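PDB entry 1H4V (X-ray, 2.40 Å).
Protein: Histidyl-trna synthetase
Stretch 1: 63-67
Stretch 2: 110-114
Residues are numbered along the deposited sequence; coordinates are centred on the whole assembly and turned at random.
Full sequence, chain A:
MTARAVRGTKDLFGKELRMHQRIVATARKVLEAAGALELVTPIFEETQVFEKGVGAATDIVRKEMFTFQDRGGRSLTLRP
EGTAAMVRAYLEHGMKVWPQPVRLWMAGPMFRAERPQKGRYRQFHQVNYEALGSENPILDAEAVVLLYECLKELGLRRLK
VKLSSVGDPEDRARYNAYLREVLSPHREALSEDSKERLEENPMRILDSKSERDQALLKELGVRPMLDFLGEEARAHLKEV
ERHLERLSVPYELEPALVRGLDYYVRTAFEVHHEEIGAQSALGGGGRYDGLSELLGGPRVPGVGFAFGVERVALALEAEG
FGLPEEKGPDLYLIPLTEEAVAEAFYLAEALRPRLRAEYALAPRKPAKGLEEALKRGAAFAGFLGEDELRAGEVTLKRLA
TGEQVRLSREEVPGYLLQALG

Stretch 1, residues 63-67: KEMFT
Stretch 2, residues 110-114: MFRAE

The contact between residues 63-67 and 110-114 of this histidyl-tRNA synthetase illustrates how a small apolar pairing, an alanine methyl on a phenylalanine ring, can be framed by sparse backbone and water-mediated hydrogen bonds. No two touching residues are closer than 45 positions in sequence, and the segments bury 334 Å² between them. Stretch 2 leaves a strand after Phe111; its phi/psi values run from -130/128 at Phe111 through -127/129 at Arg112 to -98/82 at Ala113. Stretch 1 turns at Glu64 (-94/28), then extends through Met65 (-137/136) and Phe66 (-80/109). The register is set by Glu64 and Ala113, whose CA atoms are 4.5 Å apart; the segments run in roughly opposite directions, as Glu64 faces Ala113 while Phe66 faces Phe111. Here Ala113 N donates to Glu64 O at 3.3 Å, a weak bond by its length although nearly linear at 175°. A second link runs through one water, which accepts from Phe66 N at 2.8 Å and donates to Phe111 O at 3.0 Å, so two backbone groups too far apart to bond directly are still satisfied.

Beside these links lies the Phe66 ring, with chi1 -67° (m) and chi2 100°. Its CA-to-CB bond points sideways, but the ring end comes nearer to stretch 2. The CA-to-CB bond of Ala113 points toward stretch 1 and sets Ala113 CB over one face of the Phe66 ring, 3.8 Å from its centroid and 10° off the normal: a CH-pi contact in which polarised methyl hydrogens meet the aromatic electron cloud. Ala113 CB also lies 3.8 Å from Lys63 O. Phe66 CD1 meets Phe111 CB at 3.7 Å, although the Phe111 ring (chi1 -56°, m) leads away, while Phe66 CE1 approaches Arg112 O to 3.3 Å.

The CA-to-CB bond of Arg112 points away from stretch 1 (chi1 t, chi2 t, chi3 p, chi4 -157°), and Arg112 NH2 forms a salt bridge with Glu114 OE2 at 3.2 Å, pairing opposite charges within stretch 2.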

# COMPACT_ATOMS: atom_id res chain seq x y z
N LYS A 63 17.58 5.81 -19.13
CA LYS A 63 17.59 7.14 -18.55
C LYS A 63 16.30 7.40 -17.79
O LYS A 63 16.26 8.22 -16.88
CB LYS A 63 17.76 8.21 -19.64
CG LYS A 63 16.75 8.13 -20.79
CD LYS A 63 17.05 9.16 -21.89
CE LYS A 63 16.18 8.95 -23.14
NZ LYS A 63 16.44 9.93 -24.24
N GLU A 64 15.26 6.69 -18.19
CA GLU A 64 13.95 6.84 -17.58
C GLU A 64 13.63 5.87 -16.44
O GLU A 64 12.47 5.56 -16.19
CB GLU A 64 12.88 6.75 -18.67
CG GLU A 64 12.93 7.93 -19.64
CD GLU A 64 11.54 8.37 -20.08
OE1 GLU A 64 10.87 7.58 -20.79
OE2 GLU A 64 11.13 9.49 -19.72
N MET A 65 14.66 5.40 -15.74
CA MET A 65 14.50 4.49 -14.61
C MET A 65 15.42 4.91 -13.47
O MET A 65 16.58 5.24 -13.70
CB MET A 65 14.85 3.05 -15.02
CG MET A 65 13.71 2.24 -15.62
SD MET A 65 14.27 0.60 -16.19
CE MET A 65 15.53 0.21 -15.02
N PHE A 66 14.91 4.92 -12.24
CA PHE A 66 15.73 5.29 -11.10
C PHE A 66 16.57 4.07 -10.75
O PHE A 66 16.06 3.07 -10.25
CB PHE A 66 14.88 5.69 -9.90
CG PHE A 66 14.10 6.96 -10.09
CD1 PHE A 66 12.75 6.92 -10.42
CD2 PHE A 66 14.71 8.20 -9.90
CE1 PHE A 66 12.01 8.10 -10.57
CE2 PHE A 66 13.98 9.39 -10.05
CZ PHE A 66 12.63 9.33 -10.38
N THR A 67 17.87 4.16 -11.02
CA THR A 67 18.80 3.08 -10.77
C THR A 67 19.87 3.54 -9.79
O THR A 67 20.17 4.72 -9.70
CB THR A 67 19.46 2.65 -12.08
OG1 THR A 67 18.44 2.31 -13.03
CG2 THR A 67 20.36 1.44 -11.88
N MET A 110 4.87 2.94 -8.92
CA MET A 110 5.82 2.71 -10.00
C MET A 110 6.63 4.00 -10.08
O MET A 110 6.19 5.06 -9.64
CB MET A 110 5.14 2.49 -11.35
CG MET A 110 4.22 1.29 -11.40
SD MET A 110 5.09 -0.26 -11.18
CE MET A 110 3.69 -1.43 -10.85
N PHE A 111 7.82 3.90 -10.66
CA PHE A 111 8.72 5.03 -10.73
C PHE A 111 9.23 5.24 -12.14
O PHE A 111 9.73 4.33 -12.78
CB PHE A 111 9.83 4.78 -9.72
CG PHE A 111 9.30 4.56 -8.34
CD1 PHE A 111 8.98 5.65 -7.53
CD2 PHE A 111 9.04 3.27 -7.88
CE1 PHE A 111 8.39 5.46 -6.27
CE2 PHE A 111 8.46 3.07 -6.62
CZ PHE A 111 8.13 4.16 -5.82
N ARG A 112 9.09 6.48 -12.58
CA ARG A 112 9.44 6.94 -13.92
C ARG A 112 10.35 8.15 -13.70
O ARG A 112 10.00 9.06 -12.96
CB ARG A 112 8.15 7.38 -14.62
CG ARG A 112 8.19 7.50 -16.13
CD ARG A 112 6.74 7.51 -16.67
NE ARG A 112 6.01 8.73 -16.31
CZ ARG A 112 4.68 8.81 -16.25
NH1 ARG A 112 3.92 7.74 -16.52
NH2 ARG A 112 4.07 9.95 -15.96
N ALA A 113 11.52 8.17 -14.33
CA ALA A 113 12.43 9.29 -14.14
C ALA A 113 12.35 10.34 -15.26
O ALA A 113 13.16 10.34 -16.18
CB ALA A 113 13.84 8.77 -14.00
N GLU A 114 11.38 11.23 -15.17
CA GLU A 114 11.21 12.31 -16.13
C GLU A 114 11.72 13.57 -15.46
O GLU A 114 12.03 13.55 -14.26
CB GLU A 114 9.73 12.46 -16.51
CG GLU A 114 8.79 12.73 -15.34
CD GLU A 114 7.31 12.86 -15.78
OE1 GLU A 114 6.97 13.87 -16.41
OE2 GLU A 114 6.52 11.94 -15.49
O HOH W 1 12.47 3.57 -11.87